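Long-range contacts in Maltose/maltodextrin transport permease homologue (Bdellovibrio bacteriovorus HD100, PDB 6FFL), which binds maltotriose through this solute-binding domain, which is fused to the membrane subunit of an ABC transporter that probably carries maltose and maltodextrins: residues V3-W8 against G58-Y63; I77-D82 against L274-K279; H115-Y120 against A332-V337; T127-S132 against R252-S257. All coordinates share one frame; numbering follows the deposited sequence.

Overall arrangement
The four contacts fall into two groups on opposite sides of the chain's centre, as expected of a two-lobed solute-binding protein. Interactions 1 and 2, centres about 11 Å apart, share one lobe and meet through Asn275, which bonds to the backbone of both Pro59 and Glu60. Interactions 3 and 4, likewise about 11 Å apart, share the other, where Arg252 forms salt bridges to Asp333 and Glu336. Interactions 1, 2 and 3 are buried; interaction 4 is only partly so. Their chemistry follows their place: regular strand pairing in interaction 1, single bridges between loops in interactions 2 and 4, and packing of a helix on a strand, without direct hydrogen bonds, in interaction 3.

Interaction 1 (V3-W8 against G58-Y63); sequences VRIQIW and GPELVY
Ile7 and Trp8 pair in parallel with Leu61 and Val62, the strand axes 4.7 Å apart and 16° from exactly parallel, held by the bonds Leu61 N to Gln6 O, Trp8 N to Leu61 O and Tyr63 N to Trp8 O. Ahead of this pairing a side chain takes over: Glu60 OE1 accepts Gln6 N at 2.8 Å, the donor lying above the carboxylate plane. A bend at chi2 (86°) carries Glu60 CD across the side chain of Ile5, 3.7 Å from Ile5 CG2. A water that donates to Glu60 OE2 and, at a doubtfully short distance, to Arg4 O extends the grip. Pro59 packs against one face of the Trp8 indole, the two side chains crossing at about a right angle. Its CG sits 3.5 Å from the centroid of the five-membered ring, a CH-pi contact, and its CD rests over the middle of the whole ring system. On the other face of the sheet Ile7 CB approaches Leu61 CB at 4.1 Å. Strand 4-9 is bordered on its second side by strand 34-39; Ile5 and Leu61 pack on Leu290 of helix 281-294, whereas Trp8, Pro59 and Val62 face helix 42-54.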
# COMPACT_ATOMS: atom_id res chain seq x y z
N VAL A 3 25.16 -12.00 18.37
CA VAL A 3 24.62 -12.26 17.04
C VAL A 3 24.01 -10.98 16.45
O VAL A 3 23.35 -10.22 17.15
CB VAL A 3 23.59 -13.41 17.07
CG1 VAL A 3 22.32 -13.01 17.80
CG2 VAL A 3 23.26 -13.87 15.67
N ARG A 4 24.27 -10.73 15.17
CA ARG A 4 23.72 -9.57 14.47
C ARG A 4 22.79 -10.06 13.38
O ARG A 4 23.20 -10.83 12.50
CB ARG A 4 24.83 -8.71 13.87
CG ARG A 4 24.33 -7.44 13.22
CD ARG A 4 25.45 -6.43 13.03
NE ARG A 4 24.99 -5.17 12.46
CZ ARG A 4 24.36 -4.22 13.15
NH1 ARG A 4 24.10 -4.39 14.44
NH2 ARG A 4 23.98 -3.10 12.54
N ILE A 5 21.54 -9.61 13.42
CA ILE A 5 20.53 -10.02 12.45
C ILE A 5 20.08 -8.79 11.66
O ILE A 5 20.36 -7.65 12.03
CB ILE A 5 19.32 -10.72 13.12
CG1 ILE A 5 18.73 -9.84 14.21
CG2 ILE A 5 19.73 -12.09 13.68
CD1 ILE A 5 17.44 -10.38 14.79
N GLN A 6 19.39 -9.05 10.56
CA GLN A 6 19.03 -8.04 9.58
C GLN A 6 17.52 -8.01 9.34
O GLN A 6 16.88 -9.06 9.29
CB GLN A 6 19.69 -8.31 8.23
CG GLN A 6 21.20 -8.14 8.15
CD GLN A 6 21.65 -8.01 6.69
OE1 GLN A 6 21.77 -6.91 6.16
NE2 GLN A 6 21.86 -9.15 6.03
N ILE A 7 16.97 -6.81 9.15
CA ILE A 7 15.60 -6.67 8.66
C ILE A 7 15.64 -5.74 7.45
O ILE A 7 16.13 -4.61 7.54
CB ILE A 7 14.65 -6.13 9.74
CG1 ILE A 7 13.29 -5.80 9.12
CG2 ILE A 7 15.25 -4.92 10.44
CD1 ILE A 7 12.36 -5.04 10.05
N TRP A 8 15.13 -6.23 6.32
CA TRP A 8 14.92 -5.39 5.14
C TRP A 8 13.44 -5.04 5.09
O TRP A 8 12.59 -5.92 5.20
CB TRP A 8 15.32 -6.09 3.84
CG TRP A 8 16.77 -6.35 3.68
CD1 TRP A 8 17.77 -6.08 4.58
CD2 TRP A 8 17.39 -6.99 2.56
NE1 TRP A 8 18.99 -6.52 4.07
CE2 TRP A 8 18.77 -7.06 2.83
CE3 TRP A 8 16.91 -7.48 1.34
CZ2 TRP A 8 19.68 -7.62 1.93
CZ3 TRP A 8 17.82 -8.04 0.44
CH2 TRP A 8 19.19 -8.10 0.75
N GLY A 58 20.43 -13.23 2.19
CA GLY A 58 19.31 -12.37 2.51
C GLY A 58 19.14 -12.15 4.00
O GLY A 58 19.74 -12.83 4.83
N PRO A 59 18.30 -11.19 4.36
CA PRO A 59 18.08 -10.87 5.77
C PRO A 59 17.22 -11.92 6.47
O PRO A 59 16.41 -12.60 5.85
CB PRO A 59 17.34 -9.53 5.70
CG PRO A 59 16.50 -9.68 4.47
CD PRO A 59 17.39 -10.42 3.48
N GLU A 60 17.39 -11.99 7.79
CA GLU A 60 16.57 -12.90 8.59
C GLU A 60 15.10 -12.52 8.53
O GLU A 60 14.22 -13.40 8.47
CB GLU A 60 17.05 -12.90 10.05
CG GLU A 60 18.35 -13.70 10.30
CD GLU A 60 19.61 -12.87 10.06
OE1 GLU A 60 19.50 -11.69 9.68
OE2 GLU A 60 20.72 -13.41 10.24
N LEU A 61 14.80 -11.23 8.53
CA LEU A 61 13.43 -10.73 8.50
C LEU A 61 13.25 -9.82 7.30
O LEU A 61 14.12 -9.00 6.99
CB LEU A 61 13.09 -9.96 9.78
CG LEU A 61 12.67 -10.82 10.98
CD1 LEU A 61 12.77 -10.03 12.27
CD2 LEU A 61 11.25 -11.33 10.78
N VAL A 62 12.11 -9.95 6.62
CA VAL A 62 11.73 -9.06 5.53
C VAL A 62 10.31 -8.56 5.80
O VAL A 62 9.46 -9.33 6.26
CB VAL A 62 11.85 -9.75 4.15
CG1 VAL A 62 10.96 -11.00 4.05
CG2 VAL A 62 11.55 -8.76 3.03
N TYR A 63 10.07 -7.27 5.55
CA TYR A 63 8.80 -6.63 5.89
C TYR A 63 8.25 -5.91 4.67
O TYR A 63 8.93 -5.05 4.12
CB TYR A 63 8.99 -5.63 7.03
CG TYR A 63 7.75 -4.84 7.42
CD1 TYR A 63 7.40 -3.66 6.76
CD2 TYR A 63 6.95 -5.27 8.48
CE1 TYR A 63 6.26 -2.93 7.13
CE2 TYR A 63 5.82 -4.55 8.87
CZ TYR A 63 5.49 -3.39 8.20
OH TYR A 63 4.36 -2.68 8.59
O HOH W 1 22.87 -11.62 10.11
O HOH W 2 21.72 -11.33 7.32

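Interaction 2 (I77-D82 against L274-K279); sequences IVRPLD and LNANMK
Backbone hydrogen bonds join Ile77 and Arg79 to the second segment around a single bridge between Val78 and Asn275: Ala276 N donates to Ile77 O at 3.0 Å and Arg79 N to Leu274 O at 2.8 Å. A water adds an indirect link, donating to Arg79 O and accepting from Leu274 N. The side-chain hydrogen bond across the contact comes from Arg79. Extended from CG to NE (chi3 165°), it runs beside the opposing backbone, and NE donates to Asn275 O at 2.9 Å, an oxygen that lies in the guanidinium plane at its edge. Van der Waals contacts fill in around these bonds. Met278 CG rests obliquely against the same guanidinium, 3.5 Å from Arg79 NH2; Ala276 CB lies against the Ile77 carbonyl; and Leu81 CD2 meets Leu274 CD1 at 3.7 Å as the apolar pair. Leu274 itself continues into packing against helix 281-294, while Ile77 and Val78 turn to Phe49 of helix 42-54. Asn275 ND2 bonds to Ser57 O and Pro59 O, tying in a third piece of chain. Its OD1 accepts Asn277 N at 2.8 Å, closing an Asx turn where the chain leaves strand 266-274 on its way to helix 281-294.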
# COMPACT_ATOMS: atom_id res chain seq x y z
N ILE A 77 11.34 -19.33 -0.20
CA ILE A 77 12.35 -18.50 0.44
C ILE A 77 11.89 -17.91 1.77
O ILE A 77 12.67 -17.18 2.40
CB ILE A 77 12.86 -17.40 -0.51
CG1 ILE A 77 11.71 -16.47 -0.93
CG2 ILE A 77 13.57 -18.04 -1.72
CD1 ILE A 77 12.15 -15.31 -1.85
N VAL A 78 10.67 -18.20 2.22
CA VAL A 78 10.24 -17.79 3.56
C VAL A 78 9.61 -18.98 4.27
O VAL A 78 9.08 -19.90 3.64
CB VAL A 78 9.25 -16.61 3.53
CG1 VAL A 78 9.98 -15.33 3.09
CG2 VAL A 78 8.04 -16.93 2.65
N ARG A 79 9.67 -18.94 5.61
CA ARG A 79 9.25 -20.08 6.44
C ARG A 79 7.78 -19.98 6.82
O ARG A 79 7.30 -18.88 7.13
CB ARG A 79 10.07 -20.13 7.73
CG ARG A 79 11.57 -20.17 7.52
CD ARG A 79 12.30 -20.05 8.85
NE ARG A 79 13.70 -20.44 8.70
CZ ARG A 79 14.22 -21.58 9.13
NH1 ARG A 79 13.47 -22.45 9.79
NH2 ARG A 79 15.51 -21.83 8.92
N PRO A 80 7.02 -21.08 6.81
CA PRO A 80 5.69 -21.05 7.41
C PRO A 80 5.82 -20.69 8.88
O PRO A 80 6.72 -21.18 9.57
CB PRO A 80 5.17 -22.48 7.23
CG PRO A 80 6.08 -23.12 6.24
CD PRO A 80 7.40 -22.43 6.35
N LEU A 81 4.94 -19.82 9.37
CA LEU A 81 5.02 -19.32 10.74
C LEU A 81 4.16 -20.10 11.71
O LEU A 81 4.28 -19.90 12.93
CB LEU A 81 4.63 -17.84 10.79
CG LEU A 81 5.56 -16.95 9.98
CD1 LEU A 81 5.08 -15.51 10.01
CD2 LEU A 81 7.00 -17.07 10.50
N ASP A 82 3.29 -20.98 11.21
CA ASP A 82 2.33 -21.68 12.07
C ASP A 82 3.02 -22.45 13.18
O ASP A 82 2.63 -22.38 14.35
CB ASP A 82 1.48 -22.60 11.20
CG ASP A 82 0.75 -21.83 10.11
OD1 ASP A 82 1.35 -21.61 9.03
OD2 ASP A 82 -0.40 -21.43 10.36
N LEU A 274 9.92 -14.66 7.86
CA LEU A 274 11.22 -15.22 8.23
C LEU A 274 11.88 -15.91 7.04
O LEU A 274 11.25 -16.74 6.37
CB LEU A 274 11.04 -16.22 9.37
CG LEU A 274 10.67 -15.71 10.77
CD1 LEU A 274 10.49 -16.90 11.71
CD2 LEU A 274 11.75 -14.80 11.32
N ASN A 275 13.14 -15.56 6.78
CA ASN A 275 13.93 -16.20 5.72
C ASN A 275 14.04 -17.70 5.95
O ASN A 275 14.30 -18.16 7.07
CB ASN A 275 15.32 -15.55 5.68
CG ASN A 275 16.04 -15.77 4.36
OD1 ASN A 275 15.82 -16.75 3.66
ND2 ASN A 275 16.92 -14.82 4.01
N ALA A 276 13.83 -18.46 4.88
CA ALA A 276 14.15 -19.88 4.94
C ALA A 276 15.63 -20.11 5.21
O ALA A 276 16.01 -21.12 5.82
CB ALA A 276 13.71 -20.55 3.64
N ASN A 277 16.49 -19.20 4.75
CA ASN A 277 17.94 -19.25 4.99
C ASN A 277 18.26 -18.61 6.33
O ASN A 277 18.01 -17.41 6.51
CB ASN A 277 18.71 -18.49 3.91
CG ASN A 277 18.49 -19.04 2.52
OD1 ASN A 277 18.49 -20.25 2.33
ND2 ASN A 277 18.34 -18.15 1.54
N MET A 278 18.85 -19.37 7.25
CA MET A 278 19.35 -18.83 8.51
C MET A 278 20.78 -19.30 8.71
O MET A 278 21.07 -20.49 8.57
CB MET A 278 18.49 -19.27 9.70
CG MET A 278 17.06 -18.76 9.67
SD MET A 278 16.93 -17.05 10.24
CE MET A 278 15.26 -16.67 9.74
N LYS A 279 21.68 -18.36 9.04
CA LYS A 279 23.10 -18.70 9.15
C LYS A 279 23.37 -19.70 10.26
O LYS A 279 24.32 -20.48 10.16
CB LYS A 279 23.93 -17.43 9.39
CG LYS A 279 23.95 -16.44 8.24
CD LYS A 279 24.77 -15.22 8.63
CE LYS A 279 24.40 -14.00 7.81
NZ LYS A 279 25.47 -12.97 7.90
O HOH W 3 7.71 -16.27 7.09

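Interaction 3 (H115-Y120 against A332-V337); sequences HLMLLY and ADIMEV
His115 NE2 is hydrogen-bonded to the hydroxyl of Ser331, just ahead of Ala332, and this bond ties the imidazole to helix 328-335. Between the two segments themselves the contact is made by packing. Met335 lies over one face of the His115 ring: its CG is 3.6 Å from the ring centroid, a CH-pi contact, and its SD is 4.0 Å from the same centroid and 12° off the ring normal, a Met-aromatic contact. The methionine crosses the histidine at about a right angle. The opposite face is taken by the first segment's own Met117, whose CE stands 3.8 Å above the plane toward the rim, brought there by a bend at chi3 (75°). The imidazole is thus sandwiched between two methionines, and Ile334 completes the setting, its CG2 meeting the ring edge in plane, 3.8 Å from His115 CD2.

In the solute-binding protein fold this is a helix packed on a central sheet of one lobe: strand 116-121 runs between strands 228-234 and 248-251, and helix 328-335 comes from much later in the chain to lie beside it. Ile334 spans two strands of the sheet, with CD1 3.8 Å from Met117 CB on strand 116-121 and its side chain also touching Ile250 on strand 248-251. Met117 reaches Trp238 of helix 238-243 as well. Leu116, whose side chain sets out away from the helix, comes to about 6 Å from a bound glucose unit, and the side chain of Met335 is about 6 Å from a platinum ion.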
# COMPACT_ATOMS: atom_id res chain seq x y z
N HIS A 115 -4.53 1.01 2.72
CA HIS A 115 -5.62 1.36 1.82
C HIS A 115 -5.49 2.80 1.34
O HIS A 115 -5.08 3.68 2.10
CB HIS A 115 -6.98 1.16 2.51
CG HIS A 115 -7.10 1.85 3.84
ND1 HIS A 115 -6.23 1.62 4.89
CD2 HIS A 115 -8.00 2.76 4.28
CE1 HIS A 115 -6.59 2.35 5.93
NE2 HIS A 115 -7.66 3.05 5.59
N LEU A 116 -5.87 3.03 0.09
CA LEU A 116 -5.88 4.36 -0.49
C LEU A 116 -7.17 5.10 -0.17
O LEU A 116 -8.23 4.49 0.03
CB LEU A 116 -5.72 4.29 -2.00
CG LEU A 116 -4.38 3.73 -2.47
CD1 LEU A 116 -4.43 3.53 -3.99
CD2 LEU A 116 -3.25 4.67 -2.08
N MET A 117 -7.08 6.42 -0.14
CA MET A 117 -8.23 7.25 0.19
C MET A 117 -7.99 8.63 -0.41
O MET A 117 -6.91 8.92 -0.91
CB MET A 117 -8.42 7.34 1.71
CG MET A 117 -7.37 8.19 2.39
SD MET A 117 -7.02 7.68 4.09
CE MET A 117 -6.07 6.17 3.81
N LEU A 118 -9.02 9.48 -0.35
CA LEU A 118 -8.85 10.89 -0.68
C LEU A 118 -8.38 11.63 0.57
O LEU A 118 -8.92 11.41 1.66
CB LEU A 118 -10.16 11.49 -1.21
CG LEU A 118 -10.04 12.91 -1.79
CD1 LEU A 118 -9.43 12.84 -3.17
CD2 LEU A 118 -11.42 13.59 -1.84
N LEU A 119 -7.35 12.45 0.42
CA LEU A 119 -6.92 13.36 1.47
C LEU A 119 -7.13 14.76 0.94
O LEU A 119 -6.95 15.00 -0.26
CB LEU A 119 -5.44 13.16 1.86
CG LEU A 119 -5.06 11.78 2.41
CD1 LEU A 119 -4.69 10.82 1.27
CD2 LEU A 119 -3.89 11.93 3.39
N TYR A 120 -7.52 15.68 1.81
CA TYR A 120 -7.75 17.04 1.36
C TYR A 120 -7.17 18.01 2.38
O TYR A 120 -7.23 17.75 3.58
CB TYR A 120 -9.24 17.33 1.12
CG TYR A 120 -10.18 17.03 2.27
CD1 TYR A 120 -10.69 15.76 2.47
CD2 TYR A 120 -10.57 18.04 3.15
CE1 TYR A 120 -11.57 15.49 3.52
CE2 TYR A 120 -11.44 17.78 4.20
CZ TYR A 120 -11.93 16.51 4.38
OH TYR A 120 -12.80 16.25 5.42
N ALA A 332 -12.34 3.47 8.92
CA ALA A 332 -13.13 2.24 8.88
C ALA A 332 -14.23 2.33 7.83
O ALA A 332 -14.51 1.35 7.13
CB ALA A 332 -13.71 1.93 10.27
N ASP A 333 -14.83 3.51 7.68
CA ASP A 333 -15.84 3.70 6.64
C ASP A 333 -15.23 3.63 5.24
O ASP A 333 -15.91 3.23 4.29
CB ASP A 333 -16.55 5.04 6.85
CG ASP A 333 -17.51 5.37 5.74
OD1 ASP A 333 -18.63 4.82 5.74
OD2 ASP A 333 -17.15 6.17 4.86
N ILE A 334 -13.96 4.01 5.10
CA ILE A 334 -13.28 3.88 3.82
C ILE A 334 -13.00 2.42 3.51
O ILE A 334 -13.24 1.95 2.39
CB ILE A 334 -11.98 4.72 3.83
CG1 ILE A 334 -12.30 6.21 3.86
CG2 ILE A 334 -11.08 4.36 2.62
CD1 ILE A 334 -11.14 7.08 4.31
N MET A 335 -12.51 1.67 4.50
CA MET A 335 -12.22 0.26 4.32
C MET A 335 -13.48 -0.57 4.09
O MET A 335 -13.39 -1.67 3.52
CB MET A 335 -11.44 -0.27 5.52
CG MET A 335 -9.99 0.22 5.59
SD MET A 335 -9.04 -0.54 6.93
CE MET A 335 -9.72 0.32 8.36
N GLU A 336 -14.64 -0.07 4.51
CA GLU A 336 -15.89 -0.81 4.39
C GLU A 336 -16.24 -1.11 2.94
O GLU A 336 -16.86 -2.14 2.65
CB GLU A 336 -16.99 0.01 5.07
CG GLU A 336 -18.42 -0.34 4.74
CD GLU A 336 -19.39 0.66 5.35
OE1 GLU A 336 -19.25 0.96 6.56
OE2 GLU A 336 -20.28 1.15 4.62
N VAL A 337 -15.85 -0.24 2.01
CA VAL A 337 -16.11 -0.51 0.60
C VAL A 337 -14.86 -1.03 -0.11
O VAL A 337 -14.83 -1.07 -1.34
CB VAL A 337 -16.68 0.72 -0.13
CG1 VAL A 337 -18.06 1.07 0.44
CG2 VAL A 337 -15.75 1.91 -0.02

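Interaction 4 (T127-S132 against R252-S257); sequences TPPKNS and RIPMIS
Asn131 and Met255 form a single backbone bridge, in a partly buried contact between two loops at the start of helix 132-142, one loop leaving strand 116-121 and the other strand 248-251. Met255 N donates to Lys130 O at 3.2 Å, and Met255 O accepts Ser132 N at 2.7 Å. Ser132 adds a side-chain bond: with OG between the backbone N and the carbonyl carbon (chi1 64°), it accepts Ser257 N at 2.9 Å in an almost straight line, 177° at the hydrogen. The motif here is a helix N-cap, in which Asn131 OD1 accepts Glu134 N within the first turn. The second loop contributes to the same helix end, since Ser257 OG is hydrogen-bonded to Gln133 N. Proline packing continues the contact beside the bridge: Pro254 CB lies 3.5 Å from Asn131 C, and Pro254 CG meets the Pro129 ring obliquely, 4.1 Å from Pro129 CG. A water donates to both Pro129 O and Arg252 O. Pro129 also packs on Leu135 and Leu138 of helix 132-142, and Ile256 turns to Phe170 and Ala173. The side chain of Met255 leads away from the first loop to a platinum ion about 2 Å off.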
# COMPACT_ATOMS: atom_id res chain seq x y z
N THR A 127 -15.39 20.58 2.93
CA THR A 127 -16.30 19.48 2.63
C THR A 127 -15.80 18.73 1.41
O THR A 127 -15.78 19.30 0.31
CB THR A 127 -17.73 19.99 2.40
OG1 THR A 127 -18.12 20.79 3.52
CG2 THR A 127 -18.70 18.84 2.24
N PRO A 128 -15.37 17.48 1.55
CA PRO A 128 -14.77 16.78 0.41
C PRO A 128 -15.83 16.41 -0.62
O PRO A 128 -17.01 16.27 -0.29
CB PRO A 128 -14.16 15.52 1.05
CG PRO A 128 -14.94 15.30 2.30
CD PRO A 128 -15.33 16.68 2.79
N PRO A 129 -15.42 16.22 -1.88
CA PRO A 129 -16.38 15.76 -2.89
C PRO A 129 -16.79 14.33 -2.63
O PRO A 129 -15.98 13.49 -2.24
CB PRO A 129 -15.59 15.88 -4.20
CG PRO A 129 -14.16 15.68 -3.78
CD PRO A 129 -14.06 16.37 -2.42
N LYS A 130 -18.07 14.03 -2.87
CA LYS A 130 -18.60 12.69 -2.65
C LYS A 130 -18.72 11.88 -3.93
O LYS A 130 -18.92 10.66 -3.86
CB LYS A 130 -19.97 12.76 -1.95
CG LYS A 130 -21.04 13.56 -2.68
CD LYS A 130 -22.27 13.74 -1.80
CE LYS A 130 -23.39 14.47 -2.54
NZ LYS A 130 -23.25 15.95 -2.41
N ASN A 131 -18.61 12.51 -5.10
CA ASN A 131 -18.62 11.76 -6.35
C ASN A 131 -17.66 12.41 -7.34
O ASN A 131 -17.14 13.50 -7.11
CB ASN A 131 -20.03 11.67 -6.95
CG ASN A 131 -20.64 13.02 -7.20
OD1 ASN A 131 -20.08 13.84 -7.92
ND2 ASN A 131 -21.83 13.25 -6.64
N SER A 132 -17.47 11.72 -8.46
CA SER A 132 -16.45 12.13 -9.43
C SER A 132 -16.82 13.43 -10.13
O SER A 132 -15.93 14.21 -10.50
CB SER A 132 -16.22 11.00 -10.44
OG SER A 132 -17.39 10.75 -11.21
N ARG A 252 -13.55 8.74 1.46
CA ARG A 252 -13.54 7.77 0.37
C ARG A 252 -13.08 8.43 -0.93
O ARG A 252 -13.42 9.58 -1.20
CB ARG A 252 -14.94 7.19 0.17
CG ARG A 252 -15.43 6.34 1.32
CD ARG A 252 -16.83 5.80 1.05
NE ARG A 252 -17.22 4.87 2.10
CZ ARG A 252 -18.38 4.23 2.14
NH1 ARG A 252 -19.27 4.41 1.17
NH2 ARG A 252 -18.65 3.40 3.15
N ILE A 253 -12.33 7.68 -1.74
CA ILE A 253 -12.15 8.10 -3.14
C ILE A 253 -13.56 8.25 -3.70
O ILE A 253 -14.39 7.34 -3.52
CB ILE A 253 -11.31 7.10 -3.95
CG1 ILE A 253 -9.89 7.03 -3.40
CG2 ILE A 253 -11.29 7.48 -5.42
CD1 ILE A 253 -9.10 5.80 -3.92
N PRO A 254 -13.90 9.37 -4.33
CA PRO A 254 -15.31 9.66 -4.62
C PRO A 254 -15.95 8.64 -5.56
O PRO A 254 -15.31 8.09 -6.46
CB PRO A 254 -15.25 11.05 -5.27
CG PRO A 254 -14.06 11.69 -4.65
CD PRO A 254 -13.04 10.56 -4.50
N MET A 255 -17.24 8.41 -5.32
CA MET A 255 -18.03 7.51 -6.15
C MET A 255 -18.02 7.96 -7.61
O MET A 255 -18.10 9.15 -7.91
CB MET A 255 -19.46 7.46 -5.60
CG MET A 255 -20.52 6.83 -6.49
SD MET A 255 -22.20 7.08 -5.81
CE MET A 255 -22.10 6.02 -4.36
N ILE A 256 -17.90 7.00 -8.52
CA ILE A 256 -17.96 7.35 -9.94
C ILE A 256 -19.39 7.71 -10.31
O ILE A 256 -20.31 6.89 -10.18
CB ILE A 256 -17.44 6.20 -10.80
CG1 ILE A 256 -16.02 5.84 -10.36
CG2 ILE A 256 -17.58 6.52 -12.30
CD1 ILE A 256 -15.05 7.01 -10.52
N SER A 257 -19.59 8.95 -10.77
CA SER A 257 -20.95 9.44 -11.02
C SER A 257 -21.68 8.57 -12.04
O SER A 257 -22.88 8.30 -11.89
CB SER A 257 -20.90 10.88 -11.51
OG SER A 257 -20.65 11.76 -10.42
O HOH W 4 -15.82 10.91 -1.10